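Allergen Bos d 2 (Bos taurus, PDB 4WFV) probably carries pheromones or other small odorant molecules as a secreted lipocalin, and is a major allergen of cow dander. Local coordinates at residues 124-127 against 128-132. Residues are numbered along the deposited sequence; the frame is centred on the assembly and turned at random.
Sequences TPEE and LEKYQ
With CG anti to the backbone N in Glu126 (chi1 175°) and beside the backbone N in Lys130 (chi1 -73°), the two chains, both extended beyond CG, point the same way and lie alongside each other, one turn apart. Lys130 NZ reaches Glu126 OE2 at 3.2 Å in a salt bridge. The ammonium comes to the anti side of that oxygen and lies 33° out of the carboxylate plane. On its way there, Lys130 passes its CG over Glu126 O at 3.5 Å. That carbonyl has two donors, Lys130 N and a water that donates both to it and to Glu129 OE1; Glu129 reaches the water with a chain bent at chi2. At the first turn, Thr124 is the N-cap residue, and it and Glu127 cap each other's backbone N. Thr124 OG1 accepts from Glu127 N at 3.2 Å, while Glu127, its CG set beside its own backbone N, carries its extended chain back to Thr124, where OE1 accepts from Thr124 N at 2.9 Å on its anti lone pair. Thr124 O receives Leu128 N at 2.9 Å, starting the i to i+4 ladder that runs on to Tyr131 N. Tyr131 itself faces the barrel, its OH hydrogen-bonded to Thr114 and its side chain touching Met97 and Val99 of strand 97-105. This is a capping box overlapped by an i to i+4 Glu-Lys salt bridge, at the N-terminus of the helix that packs against the outside of the lipocalin beta-barrel.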
loop_
_atom_site.group_PDB
_atom_site.type_symbol
_atom_site.label_atom_id
_atom_site.label_comp_id
_atom_site.label_asym_id
_atom_site.label_seq_id
_atom_site.Cartn_x
_atom_site.Cartn_y
_atom_site.Cartn_z
ATOM N N THR A 124 -5.069 11.563 -11.120
ATOM C CA THR A 124 -5.731 12.822 -11.492
ATOM C C THR A 124 -6.118 13.572 -10.214
ATOM O O THR A 124 -6.127 12.991 -9.136
ATOM C CB THR A 124 -7.030 12.567 -12.243
ATOM O OG1 THR A 124 -7.928 11.840 -11.394
ATOM C CG2 THR A 124 -6.772 11.787 -13.533
ATOM N N PRO A 125 -6.441 14.868 -10.329
ATOM C CA PRO A 125 -6.828 15.583 -9.105
ATOM C C PRO A 125 -8.021 14.944 -8.401
ATOM O O PRO A 125 -8.033 14.916 -7.170
ATOM C CB PRO A 125 -7.148 16.991 -9.622
ATOM C CG PRO A 125 -6.218 17.138 -10.808
ATOM C CD PRO A 125 -6.258 15.784 -11.467
ATOM N N GLU A 126 -8.982 14.415 -9.152
ATOM C CA GLU A 126 -10.096 13.707 -8.538
ATOM C C GLU A 126 -9.613 12.503 -7.726
ATOM O O GLU A 126 -10.098 12.255 -6.628
ATOM C CB GLU A 126 -11.102 13.272 -9.608
ATOM C CG GLU A 126 -12.234 12.424 -9.094
ATOM C CD GLU A 126 -13.140 11.924 -10.211
ATOM O OE1 GLU A 126 -12.970 12.351 -11.377
ATOM O OE2 GLU A 126 -14.031 11.108 -9.915
ATOM N N GLU A 127 -8.673 11.742 -8.283
ATOM C CA GLU A 127 -8.151 10.580 -7.578
ATOM C C GLU A 127 -7.364 10.999 -6.342
ATOM O O GLU A 127 -7.462 10.355 -5.293
ATOM C CB GLU A 127 -7.287 9.733 -8.514
ATOM C CG GLU A 127 -8.116 8.985 -9.537
ATOM C CD GLU A 127 -7.272 8.308 -10.595
ATOM O OE1 GLU A 127 -6.249 8.883 -11.036
ATOM O OE2 GLU A 127 -7.646 7.177 -10.984
ATOM N N LEU A 128 -6.594 12.074 -6.454
ATOM C CA LEU A 128 -5.809 12.522 -5.316
ATOM C C LEU A 128 -6.723 13.049 -4.218
ATOM O O LEU A 128 -6.463 12.829 -3.045
ATOM C CB LEU A 128 -4.784 13.564 -5.735
ATOM C CG LEU A 128 -3.882 14.113 -4.636
ATOM C CD1 LEU A 128 -2.974 13.002 -4.098
ATOM C CD2 LEU A 128 -3.040 15.261 -5.186
ATOM N N GLU A 129 -7.801 13.726 -4.604
ATOM C CA GLU A 129 -8.787 14.203 -3.632
ATOM C C GLU A 129 -9.352 13.027 -2.839
ATOM O O GLU A 129 -9.449 13.091 -1.609
ATOM C CB GLU A 129 -9.904 14.978 -4.344
ATOM C CG GLU A 129 -10.834 15.763 -3.408
ATOM C CD GLU A 129 -11.978 14.955 -2.825
ATOM O OE1 GLU A 129 -12.295 13.852 -3.306
ATOM O OE2 GLU A 129 -12.595 15.456 -1.856
ATOM N N LYS A 130 -9.722 11.952 -3.528
ATOM C CA LYS A 130 -10.224 10.753 -2.853
ATOM C C LYS A 130 -9.175 10.172 -1.907
ATOM O O LYS A 130 -9.491 9.819 -0.760
ATOM C CB LYS A 130 -10.645 9.700 -3.879
ATOM C CG LYS A 130 -11.935 10.019 -4.613
ATOM C CD LYS A 130 -12.185 9.025 -5.742
ATOM C CE LYS A 130 -13.450 9.380 -6.514
ATOM N NZ LYS A 130 -13.513 8.708 -7.839
ATOM N N TYR A 131 -7.936 10.057 -2.384
ATOM C CA TYR A 131 -6.858 9.536 -1.550
ATOM C C TYR A 131 -6.678 10.363 -0.267
ATOM O O TYR A 131 -6.584 9.815 0.825
ATOM C CB TYR A 131 -5.559 9.484 -2.365
ATOM C CG TYR A 131 -4.375 8.982 -1.590
ATOM C CD1 TYR A 131 -4.369 7.708 -1.036
ATOM C CD2 TYR A 131 -3.263 9.784 -1.411
ATOM C CE1 TYR A 131 -3.276 7.250 -0.317
ATOM C CE2 TYR A 131 -2.174 9.338 -0.695
ATOM C CZ TYR A 131 -2.188 8.079 -0.143
ATOM O OH TYR A 131 -1.089 7.636 0.569
ATOM N N GLN A 132 -6.637 11.680 -0.414
ATOM C CA GLN A 132 -6.444 12.559 0.736
ATOM C C GLN A 132 -7.620 12.530 1.708
ATOM O O GLN A 132 -7.415 12.583 2.914
ATOM C CB GLN A 132 -6.111 13.979 0.274
ATOM C CG GLN A 132 -4.752 14.039 -0.427
ATOM C CD GLN A 132 -4.219 15.435 -0.632
ATOM O OE1 GLN A 132 -4.901 16.424 -0.377
ATOM N NE2 GLN A 132 -2.985 15.522 -1.114
HETATM O O HOH W 1 -12.666 13.063 -5.811
#